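Local coordinates for tetratricopeptide repeat protein (Parabacteroides merdae ATCC 43184, PDB 4R7S) that is of unknown function but, as a tetratricopeptide repeat protein, probably serves as a helical scaffold for binding other proteins or peptides, at residues 93-96 with 97-101; 246-249 with 250-254; 166-169 with 170-174; 2-5 with 6-10. All coordinates share one frame; numbering follows the deposited sequence.

The four contacts lie on four different helices of an all-helical chain built from tetratricopeptide repeats. Along the chain the order is contact 4 (helix 2-16), contact 1 (helix 91-104), contact 3 (helix 159-172) and contact 2 (helix 244-252). None touches another. Contact 1 is the most central, its centre about 32 to 35 Å from those of the other three. Contact 4 is at the N-terminal end. Its centre is about 52 Å from that of contact 2 and about 50 Å from that of contact 3, across the chain's centre from both. The centres of contacts 2 and 3 are about 33 Å apart. The contacts therefore sample a long stack of helices rather than one site.

Contact 1. Residues 93-96 with 97-101; sequences KALN and DYNTL
N96 O and T100 meet through two bonds on one turn of helix 91-104. T100 N donates to N96 O at 2.9 Å in the usual helical way. T100 OG1 donates to the same N96 O at 3.0 Å. The two donors come from opposite faces of the carbonyl plane. The hydroxyl can fold back like this because OG1 sits beside its own backbone N, anti to the carbonyl carbon (chi1 -59°). The three backbone bonds just before it in the helix are regular: D97 N to K93 O, Y98 N to A94 O and N99 N to L95 O.

A water ties three groups on the polar side. It donates to K93 O at 2.8 Å and accepts from N96 ND2 at 2.9 Å. Its bond to D97 OD1 is weak. The amide of N96 and the carboxylate of D97 are turned 33° from each other and share this water. The main partner of D97 is R81, which forms a salt bridge with OD1.

The other side-chain contacts are van der Waals. L95 crosses the N99 side chain at an angle, with L95 CD1 3.6 Å from N99 OD1, an oxygen that also accepts from R115. The ring of Y98 lies obliquely by A94 O, with CD2 3.3 Å from that oxygen. In the one apolar pair, A94 CB only just meets Y98 CE2, at 4.5 Å.

Helix 91-104 is packed between two others. K93, A94, D97 and Y98 touch helix 75-87. L95, Y98 and L101 reach helix 109-121, so Y98 contacts both neighbours, at A82 and C114.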
loop_
_atom_site.group_PDB
_atom_site.type_symbol
_atom_site.label_atom_id
_atom_site.label_comp_id
_atom_site.label_asym_id
_atom_site.label_seq_id
_atom_site.Cartn_x
_atom_site.Cartn_y
_atom_site.Cartn_z
ATOM N N LYS A 93 -6.334 9.208 -10.726
ATOM C CA LYS A 93 -7.175 8.107 -11.177
ATOM C C LYS A 93 -7.579 7.196 -9.994
ATOM O O LYS A 93 -8.744 6.797 -9.916
ATOM C CB LYS A 93 -6.472 7.319 -12.292
ATOM C CG LYS A 93 -6.609 7.999 -13.646
ATOM C CD LYS A 93 -6.126 7.142 -14.788
ATOM C CE LYS A 93 -6.317 7.834 -16.115
ATOM N NZ LYS A 93 -5.201 8.763 -16.414
ATOM N N ALA A 94 -6.655 6.943 -9.048
ATOM C CA ALA A 94 -6.937 6.125 -7.870
ATOM C C ALA A 94 -7.973 6.804 -7.002
ATOM O O ALA A 94 -8.960 6.173 -6.628
ATOM C CB ALA A 94 -5.661 5.878 -7.083
ATOM N N LEU A 95 -7.764 8.110 -6.729
ATOM C CA LEU A 95 -8.639 8.980 -5.942
ATOM C C LEU A 95 -10.038 9.006 -6.554
ATOM O O LEU A 95 -11.009 8.767 -5.833
ATOM C CB LEU A 95 -8.022 10.409 -5.847
ATOM C CG LEU A 95 -8.858 11.571 -5.257
ATOM C CD1 LEU A 95 -9.302 11.305 -3.824
ATOM C CD2 LEU A 95 -8.065 12.857 -5.277
ATOM N N ASN A 96 -10.136 9.204 -7.885
ATOM C CA ASN A 96 -11.421 9.218 -8.589
ATOM C C ASN A 96 -12.223 7.899 -8.364
ATOM O O ASN A 96 -13.450 7.955 -8.191
ATOM C CB ASN A 96 -11.220 9.483 -10.090
ATOM C CG ASN A 96 -12.485 9.364 -10.921
ATOM O OD1 ASN A 96 -13.507 10.021 -10.652
ATOM N ND2 ASN A 96 -12.459 8.484 -11.927
ATOM N N ASP A 97 -11.537 6.731 -8.370
ATOM C CA ASP A 97 -12.198 5.441 -8.124
ATOM C C ASP A 97 -12.677 5.323 -6.649
ATOM O O ASP A 97 -13.789 4.811 -6.426
ATOM C CB ASP A 97 -11.290 4.268 -8.509
ATOM C CG ASP A 97 -11.326 3.873 -9.980
ATOM O OD1 ASP A 97 -12.119 4.477 -10.751
ATOM O OD2 ASP A 97 -10.566 2.968 -10.362
ATOM N N TYR A 98 -11.873 5.847 -5.660
ATOM C CA TYR A 98 -12.282 5.863 -4.245
ATOM C C TYR A 98 -13.448 6.827 -4.087
ATOM O O TYR A 98 -14.359 6.566 -3.303
ATOM C CB TYR A 98 -11.126 6.228 -3.280
ATOM C CG TYR A 98 -10.055 5.156 -3.183
ATOM C CD1 TYR A 98 -10.376 3.852 -2.798
ATOM C CD2 TYR A 98 -8.719 5.448 -3.448
ATOM C CE1 TYR A 98 -9.405 2.853 -2.742
ATOM C CE2 TYR A 98 -7.734 4.463 -3.370
ATOM C CZ TYR A 98 -8.087 3.161 -3.033
ATOM O OH TYR A 98 -7.148 2.160 -2.972
ATOM N N ASN A 99 -13.458 7.905 -4.877
ATOM C CA ASN A 99 -14.555 8.865 -4.839
ATOM C C ASN A 99 -15.837 8.232 -5.357
ATOM O O ASN A 99 -16.878 8.376 -4.726
ATOM C CB ASN A 99 -14.211 10.109 -5.624
ATOM C CG ASN A 99 -13.242 11.006 -4.914
ATOM O OD1 ASN A 99 -12.920 10.838 -3.709
ATOM N ND2 ASN A 99 -12.771 12.000 -5.659
ATOM N N THR A 100 -15.750 7.477 -6.450
ATOM C CA THR A 100 -16.893 6.740 -6.990
ATOM C C THR A 100 -17.372 5.763 -5.907
ATOM O O THR A 100 -18.557 5.751 -5.548
ATOM C CB THR A 100 -16.512 6.012 -8.315
ATOM O OG1 THR A 100 -16.067 6.964 -9.284
ATOM C CG2 THR A 100 -17.668 5.185 -8.890
ATOM N N LEU A 101 -16.434 4.975 -5.372
ATOM C CA LEU A 101 -16.725 3.991 -4.336
ATOM C C LEU A 101 -17.405 4.625 -3.113
ATOM O O LEU A 101 -18.480 4.172 -2.728
ATOM C CB LEU A 101 -15.424 3.275 -3.911
ATOM C CG LEU A 101 -15.563 1.874 -3.424
ATOM C CD1 LEU A 101 -14.232 1.181 -3.479
ATOM C CD2 LEU A 101 -16.087 1.839 -2.021
HETATM O O HOH W 1 -10.526 6.319 -11.972
#

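Contact 2. Residues 246-249 with 250-254; sequences VIKE and LLKLT
V246 O accepts from L250 N at 3.0 Å. V246 CG1 also meets L250 CD1 at 4.2 Å. The next residue, I247, takes L251 N on its carbonyl oxygen. Its CD1 comes up to the same L250 CD1, so this methyl lies against both V246 and I247. I247 and L250 both pack on V215 of helix 211-223. They also touch helix 227-238, at E238 and F234 respectively. This last short helix packs on both preceding helices, consistent with it closing the C-terminal end of a tetratricopeptide-like helical stack.

K248 O accepts from K252 N. The side chain of K248 bends at its far end and brings NZ to 4.2 Å from K252 CD. The two ammonium groups stay apart, with K248 NZ 5.0 Å from K252 NZ.

E249 pairs with K252 on the exposed side. The side chains run side by side and point the same way. K252 NZ makes a salt bridge to E249 OE1 at 2.8 Å, on the syn side and 25° out of the carboxylate plane. The bend of E249 at chi2 (-59°) and that of K252 at chi3 bring the two charged ends together. E249 O has L253 CG beside it at 3.4 Å.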
loop_
_atom_site.group_PDB
_atom_site.type_symbol
_atom_site.label_atom_id
_atom_site.label_comp_id
_atom_site.label_asym_id
_atom_site.label_seq_id
_atom_site.Cartn_x
_atom_site.Cartn_y
_atom_site.Cartn_z
ATOM N N VAL A 246 16.049 6.774 -6.014
ATOM C CA VAL A 246 16.267 7.448 -4.731
ATOM C C VAL A 246 17.446 6.783 -4.018
ATOM O O VAL A 246 18.327 7.500 -3.518
ATOM C CB VAL A 246 14.963 7.484 -3.876
ATOM C CG1 VAL A 246 15.245 7.760 -2.394
ATOM C CG2 VAL A 246 13.974 8.507 -4.435
ATOM N N ILE A 247 17.506 5.428 -4.036
ATOM C CA ILE A 247 18.602 4.705 -3.399
ATOM C C ILE A 247 19.923 5.063 -4.091
ATOM O O ILE A 247 20.947 5.164 -3.409
ATOM C CB ILE A 247 18.352 3.171 -3.294
ATOM C CG1 ILE A 247 19.036 2.566 -2.056
ATOM C CG2 ILE A 247 18.750 2.425 -4.545
ATOM C CD1 ILE A 247 18.297 2.744 -0.780
ATOM N N LYS A 248 19.875 5.350 -5.419
ATOM C CA LYS A 248 21.036 5.774 -6.223
ATOM C C LYS A 248 21.575 7.141 -5.707
ATOM O O LYS A 248 22.784 7.283 -5.519
ATOM C CB LYS A 248 20.663 5.855 -7.730
ATOM C CG LYS A 248 21.857 6.047 -8.672
ATOM C CD LYS A 248 21.467 6.548 -10.064
ATOM C CE LYS A 248 22.147 7.848 -10.434
ATOM N NZ LYS A 248 23.626 7.704 -10.550
ATOM N N GLU A 249 20.667 8.121 -5.471
ATOM C CA GLU A 249 20.992 9.470 -4.983
ATOM C C GLU A 249 21.546 9.462 -3.549
ATOM O O GLU A 249 22.426 10.276 -3.249
ATOM C CB GLU A 249 19.767 10.414 -5.045
ATOM C CG GLU A 249 19.152 10.605 -6.429
ATOM C CD GLU A 249 19.996 11.171 -7.562
ATOM O OE1 GLU A 249 20.983 11.902 -7.304
ATOM O OE2 GLU A 249 19.613 10.926 -8.729
ATOM N N LEU A 250 21.002 8.578 -2.665
ATOM C CA LEU A 250 21.446 8.451 -1.272
ATOM C C LEU A 250 22.863 7.918 -1.232
ATOM O O LEU A 250 23.705 8.462 -0.524
ATOM C CB LEU A 250 20.512 7.515 -0.468
ATOM C CG LEU A 250 19.089 7.985 -0.206
ATOM C CD1 LEU A 250 18.264 6.866 0.390
ATOM C CD2 LEU A 250 19.062 9.238 0.669
ATOM N N LEU A 251 23.131 6.878 -2.040
ATOM C CA LEU A 251 24.451 6.271 -2.183
ATOM C C LEU A 251 25.496 7.285 -2.620
ATOM O O LEU A 251 26.594 7.250 -2.064
ATOM C CB LEU A 251 24.416 5.071 -3.136
ATOM C CG LEU A 251 23.928 3.791 -2.452
ATOM C CD1 LEU A 251 23.439 2.773 -3.460
ATOM C CD2 LEU A 251 25.001 3.213 -1.508
ATOM N N LYS A 252 25.157 8.223 -3.559
ATOM C CA LYS A 252 26.082 9.299 -3.998
ATOM C C LYS A 252 26.533 10.188 -2.816
ATOM O O LYS A 252 27.651 10.715 -2.843
ATOM C CB LYS A 252 25.444 10.202 -5.068
ATOM C CG LYS A 252 25.273 9.571 -6.438
ATOM C CD LYS A 252 24.181 10.265 -7.295
ATOM C CE LYS A 252 24.383 11.760 -7.508
ATOM N NZ LYS A 252 23.446 12.315 -8.531
ATOM N N LEU A 253 25.666 10.359 -1.788
ATOM C CA LEU A 253 25.983 11.211 -0.636
ATOM C C LEU A 253 27.005 10.539 0.321
ATOM O O LEU A 253 27.597 11.227 1.166
ATOM C CB LEU A 253 24.708 11.645 0.126
ATOM C CG LEU A 253 23.542 12.241 -0.699
ATOM C CD1 LEU A 253 22.446 12.694 0.188
ATOM C CD2 LEU A 253 23.980 13.403 -1.607
ATOM N N THR A 254 27.254 9.223 0.142
ATOM C CA THR A 254 28.229 8.452 0.934
ATOM C C THR A 254 29.609 8.361 0.250
ATOM O O THR A 254 30.550 7.882 0.885
ATOM C CB THR A 254 27.715 7.017 1.181
ATOM O OG1 THR A 254 27.754 6.288 -0.041
ATOM C CG2 THR A 254 26.316 6.967 1.793
#

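Contact 3. Residues 166-169 with 170-174; sequences FNYL and ISEMP
Y168 O is gripped by two donors from the next turn of helix 159-172. E172 N donates at 3.1 Å. S171 OG donates at 2.9 Å, with a C=O...OG angle of 132°. The serine hydroxyl thus turns back onto the helix backbone.

The side chains of Y168 and E172 meet over the same turn. E172 CG lies over one face of the Y168 ring, toward its rim, as a CH-pi contact 4.0 Å from the ring centroid. The ring reaches this place because Y168 CG is anti to its backbone nitrogen (chi1 170°). The E172 chain then bends at chi2, and its carboxylate plane ends 13° from that of the ring.

The other bonds of the turn are also along the backbone: I170 N to F166 O and S171 N to N167 O. M173 N closes the series on L169 O at 2.9 Å. This is the C-terminal end of a helical-repeat helix, and M173, a selenomethionine, is the first residue to leave helical geometry.

The two neighbouring helices are met by different side chains. F166 and L169 pack on helix 143-156, at L147 among others. I170 and N167 touch helix 178-189, where R183 donates to N167 OD1.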
loop_
_atom_site.group_PDB
_atom_site.type_symbol
_atom_site.label_atom_id
_atom_site.label_comp_id
_atom_site.label_asym_id
_atom_site.label_seq_id
_atom_site.Cartn_x
_atom_site.Cartn_y
_atom_site.Cartn_z
ATOM N N PHE A 166 1.397 7.831 18.473
ATOM C CA PHE A 166 2.325 6.703 18.407
ATOM C C PHE A 166 2.623 6.188 19.790
ATOM O O PHE A 166 2.741 4.985 19.948
ATOM C CB PHE A 166 3.645 7.078 17.709
ATOM C CG PHE A 166 3.596 7.034 16.209
ATOM C CD1 PHE A 166 3.463 5.822 15.537
ATOM C CD2 PHE A 166 3.716 8.192 15.463
ATOM C CE1 PHE A 166 3.421 5.779 14.135
ATOM C CE2 PHE A 166 3.692 8.149 14.065
ATOM C CZ PHE A 166 3.529 6.945 13.410
ATOM N N ASN A 167 2.752 7.068 20.789
ATOM C CA ASN A 167 3.032 6.579 22.140
ATOM C C ASN A 167 1.837 5.767 22.666
ATOM O O ASN A 167 2.034 4.705 23.277
ATOM C CB ASN A 167 3.408 7.716 23.109
ATOM C CG ASN A 167 4.751 8.347 22.821
ATOM O OD1 ASN A 167 5.650 7.749 22.203
ATOM N ND2 ASN A 167 4.922 9.588 23.277
ATOM N N TYR A 168 0.614 6.238 22.373
ATOM C CA TYR A 168 -0.595 5.559 22.806
ATOM C C TYR A 168 -0.697 4.167 22.161
ATOM O O TYR A 168 -0.924 3.195 22.880
ATOM C CB TYR A 168 -1.855 6.407 22.520
ATOM C CG TYR A 168 -3.142 5.638 22.738
ATOM C CD1 TYR A 168 -3.497 5.175 24.008
ATOM C CD2 TYR A 168 -3.969 5.301 21.665
ATOM C CE1 TYR A 168 -4.661 4.436 24.211
ATOM C CE2 TYR A 168 -5.162 4.597 21.864
ATOM C CZ TYR A 168 -5.497 4.156 23.139
ATOM O OH TYR A 168 -6.656 3.447 23.354
ATOM N N LEU A 169 -0.532 4.080 20.823
ATOM C CA LEU A 169 -0.631 2.839 20.055
ATOM C C LEU A 169 0.388 1.809 20.515
ATOM O O LEU A 169 0.053 0.628 20.618
ATOM C CB LEU A 169 -0.465 3.094 18.548
ATOM C CG LEU A 169 -1.566 3.903 17.851
ATOM C CD1 LEU A 169 -1.235 4.133 16.346
ATOM C CD2 LEU A 169 -2.929 3.242 18.001
ATOM N N ILE A 170 1.628 2.252 20.777
ATOM C CA ILE A 170 2.753 1.421 21.224
ATOM C C ILE A 170 2.486 0.952 22.663
ATOM O O ILE A 170 2.777 -0.194 22.968
ATOM C CB ILE A 170 4.116 2.178 21.057
ATOM C CG1 ILE A 170 4.482 2.283 19.543
ATOM C CG2 ILE A 170 5.260 1.545 21.890
ATOM C CD1 ILE A 170 5.825 2.911 19.176
ATOM N N SER A 171 1.886 1.793 23.522
ATOM C CA SER A 171 1.512 1.378 24.889
ATOM C C SER A 171 0.444 0.265 24.848
ATOM O O SER A 171 0.466 -0.639 25.684
ATOM C CB SER A 171 1.002 2.563 25.705
ATOM O OG SER A 171 -0.412 2.695 25.653
ATOM N N GLU A 172 -0.472 0.338 23.858
ATOM C CA GLU A 172 -1.555 -0.608 23.637
ATOM C C GLU A 172 -1.044 -1.935 23.068
ATOM O O GLU A 172 -1.429 -2.994 23.566
ATOM C CB GLU A 172 -2.610 0.008 22.714
ATOM C CG GLU A 172 -3.502 1.023 23.417
ATOM C CD GLU A 172 -4.304 0.481 24.587
ATOM O OE1 GLU A 172 -5.266 -0.286 24.345
ATOM O OE2 GLU A 172 -3.943 0.789 25.746
HETATM N N MSE A 173 -0.173 -1.880 22.041
HETATM C CA MSE A 173 0.449 -3.038 21.396
HETATM C C MSE A 173 1.978 -2.882 21.485
HETATM O O MSE A 173 2.622 -2.544 20.485
HETATM C CB MSE A 173 -0.042 -3.181 19.942
HETATM C CG MSE A 173 -1.520 -3.528 19.832
HETATM SE SE MSE A 173 -2.039 -5.147 20.843
HETATM C CE MSE A 173 -1.224 -6.467 19.624
ATOM N N PRO A 174 2.578 -3.111 22.679
ATOM C CA PRO A 174 4.032 -2.875 22.839
ATOM C C PRO A 174 4.970 -3.771 22.023
ATOM O O PRO A 174 6.181 -3.524 22.022
ATOM C CB PRO A 174 4.272 -3.072 24.343
ATOM C CG PRO A 174 3.121 -3.829 24.833
ATOM C CD PRO A 174 1.954 -3.481 23.966
#

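Contact 4. Residues 2-5 with 6-10; sequences QSYE and ELIEK. With EDO (1,2-ethanediol), chain E.
The first helix of the tetratricopeptide repeat array, 2-16, opens the chain, and this contact spans its first turns. Its inner side is built by Y4 and I8. I8 CD1 sits over one face of the Y4 ring, toward the rim, in a CH-pi contact 3.8 Å from the centroid. The nearest ring atom is Y4 CE2, at 3.5 Å from I8 CD1. The two side chains cross at a slant. For Y4, chi1 of 175° sets CG beside the carbonyl carbon, and the ring stands out from the helix with one face turned to I8 CD1. Both residues pack on L43 of helix 40-52, and Y4 OH is hydrogen-bonded to N40 OD1.

The backbone bonds follow the helical pattern: E6 N to Q2 O, L7 N to S3 O, I8 N to Y4 O and E9 N to E5 O. L7 turns to helix 20-33, where it touches A29 and A30.

A molecule of 1,2-ethanediol, probably from the crystallisation liquor, lies by S3, E6, L7 and K10. Its C1 is 3.4 Å from S3 O and 3.7 Å from E6 CB. Its O2 takes a weak bond from K10 NZ at 3.3 Å.

On the exposed side Q2 and E6 run side by side. Q2 NE2 donates to E6 OE2 at 3.0 Å with an N-H...O angle of 166°. The oxygen lies only 6° out of the amide plane, and NE2 meets E6 OE2 nearly along the CD-OE2 axis.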
loop_
_atom_site.group_PDB
_atom_site.type_symbol
_atom_site.label_atom_id
_atom_site.label_comp_id
_atom_site.label_asym_id
_atom_site.label_seq_id
_atom_site.Cartn_x
_atom_site.Cartn_y
_atom_site.Cartn_z
ATOM N N GLN A 2 -21.083 -25.909 -20.787
ATOM C CA GLN A 2 -20.216 -26.870 -20.109
ATOM C C GLN A 2 -18.718 -26.570 -20.297
ATOM O O GLN A 2 -17.970 -26.665 -19.318
ATOM C CB GLN A 2 -20.542 -28.293 -20.597
ATOM C CG GLN A 2 -20.430 -29.369 -19.516
ATOM C CD GLN A 2 -20.560 -30.754 -20.110
ATOM O OE1 GLN A 2 -21.654 -31.205 -20.481
ATOM N NE2 GLN A 2 -19.437 -31.452 -20.243
ATOM N N SER A 3 -18.281 -26.252 -21.539
ATOM C CA SER A 3 -16.890 -25.929 -21.870
ATOM C C SER A 3 -16.444 -24.665 -21.115
ATOM O O SER A 3 -15.361 -24.658 -20.510
ATOM C CB SER A 3 -16.716 -25.731 -23.375
ATOM O OG SER A 3 -17.097 -26.875 -24.125
ATOM N N TYR A 4 -17.310 -23.627 -21.111
ATOM C CA TYR A 4 -17.098 -22.364 -20.423
ATOM C C TYR A 4 -16.898 -22.619 -18.920
ATOM O O TYR A 4 -15.931 -22.123 -18.333
ATOM C CB TYR A 4 -18.300 -21.463 -20.692
ATOM C CG TYR A 4 -18.359 -20.132 -19.973
ATOM C CD1 TYR A 4 -17.683 -19.019 -20.469
ATOM C CD2 TYR A 4 -19.219 -19.941 -18.893
ATOM C CE1 TYR A 4 -17.796 -17.770 -19.857
ATOM C CE2 TYR A 4 -19.344 -18.695 -18.279
ATOM C CZ TYR A 4 -18.631 -17.611 -18.764
ATOM O OH TYR A 4 -18.787 -16.373 -18.184
ATOM N N GLU A 5 -17.780 -23.429 -18.319
ATOM C CA GLU A 5 -17.723 -23.776 -16.899
ATOM C C GLU A 5 -16.467 -24.578 -16.553
ATOM O O GLU A 5 -15.896 -24.339 -15.498
ATOM C CB GLU A 5 -18.973 -24.568 -16.468
ATOM C CG GLU A 5 -20.234 -23.736 -16.289
ATOM C CD GLU A 5 -20.145 -22.553 -15.347
ATOM O OE1 GLU A 5 -19.497 -22.674 -14.279
ATOM O OE2 GLU A 5 -20.748 -21.505 -15.674
ATOM N N GLU A 6 -16.049 -25.524 -17.414
ATOM C CA GLU A 6 -14.863 -26.353 -17.154
ATOM C C GLU A 6 -13.577 -25.531 -17.211
ATOM O O GLU A 6 -12.629 -25.815 -16.464
ATOM C CB GLU A 6 -14.769 -27.526 -18.125
ATOM C CG GLU A 6 -15.695 -28.671 -17.766
ATOM C CD GLU A 6 -15.951 -29.690 -18.860
ATOM O OE1 GLU A 6 -14.985 -30.099 -19.551
ATOM O OE2 GLU A 6 -17.122 -30.113 -18.995
ATOM N N LEU A 7 -13.552 -24.523 -18.100
ATOM C CA LEU A 7 -12.423 -23.611 -18.250
ATOM C C LEU A 7 -12.329 -22.726 -17.014
ATOM O O LEU A 7 -11.237 -22.580 -16.476
ATOM C CB LEU A 7 -12.517 -22.791 -19.549
ATOM C CG LEU A 7 -12.173 -23.574 -20.830
ATOM C CD1 LEU A 7 -12.757 -22.913 -22.054
ATOM C CD2 LEU A 7 -10.666 -23.795 -20.987
ATOM N N ILE A 8 -13.472 -22.236 -16.499
ATOM C CA ILE A 8 -13.517 -21.452 -15.270
ATOM C C ILE A 8 -13.051 -22.326 -14.091
ATOM O O ILE A 8 -12.250 -21.876 -13.270
ATOM C CB ILE A 8 -14.917 -20.844 -15.023
ATOM C CG1 ILE A 8 -15.287 -19.808 -16.118
ATOM C CG2 ILE A 8 -14.995 -20.205 -13.624
ATOM C CD1 ILE A 8 -16.783 -19.325 -16.037
ATOM N N GLU A 9 -13.505 -23.576 -14.048
ATOM C CA GLU A 9 -13.121 -24.527 -13.019
ATOM C C GLU A 9 -11.596 -24.770 -13.054
ATOM O O GLU A 9 -10.974 -24.727 -11.985
ATOM C CB GLU A 9 -13.924 -25.847 -13.139
ATOM C CG GLU A 9 -13.466 -26.981 -12.216
ATOM C CD GLU A 9 -13.336 -26.759 -10.712
ATOM O OE1 GLU A 9 -13.689 -25.664 -10.211
ATOM O OE2 GLU A 9 -12.863 -27.700 -10.032
ATOM N N LYS A 10 -10.990 -24.940 -14.253
ATOM C CA LYS A 10 -9.531 -25.107 -14.358
ATOM C C LYS A 10 -8.795 -23.854 -13.855
ATOM O O LYS A 10 -7.758 -23.987 -13.182
ATOM C CB LYS A 10 -9.092 -25.418 -15.783
ATOM C CG LYS A 10 -9.399 -26.820 -16.251
ATOM C CD LYS A 10 -8.637 -27.067 -17.549
ATOM C CE LYS A 10 -9.000 -28.355 -18.244
ATOM N NZ LYS A 10 -8.203 -28.535 -19.491
HETATM C C1 EDO E . -13.302 -27.147 -21.452
HETATM O O1 EDO E . -13.338 -27.382 -22.845
HETATM C C2 EDO E . -12.221 -28.031 -20.770
HETATM O O2 EDO E . -10.933 -27.472 -20.966
#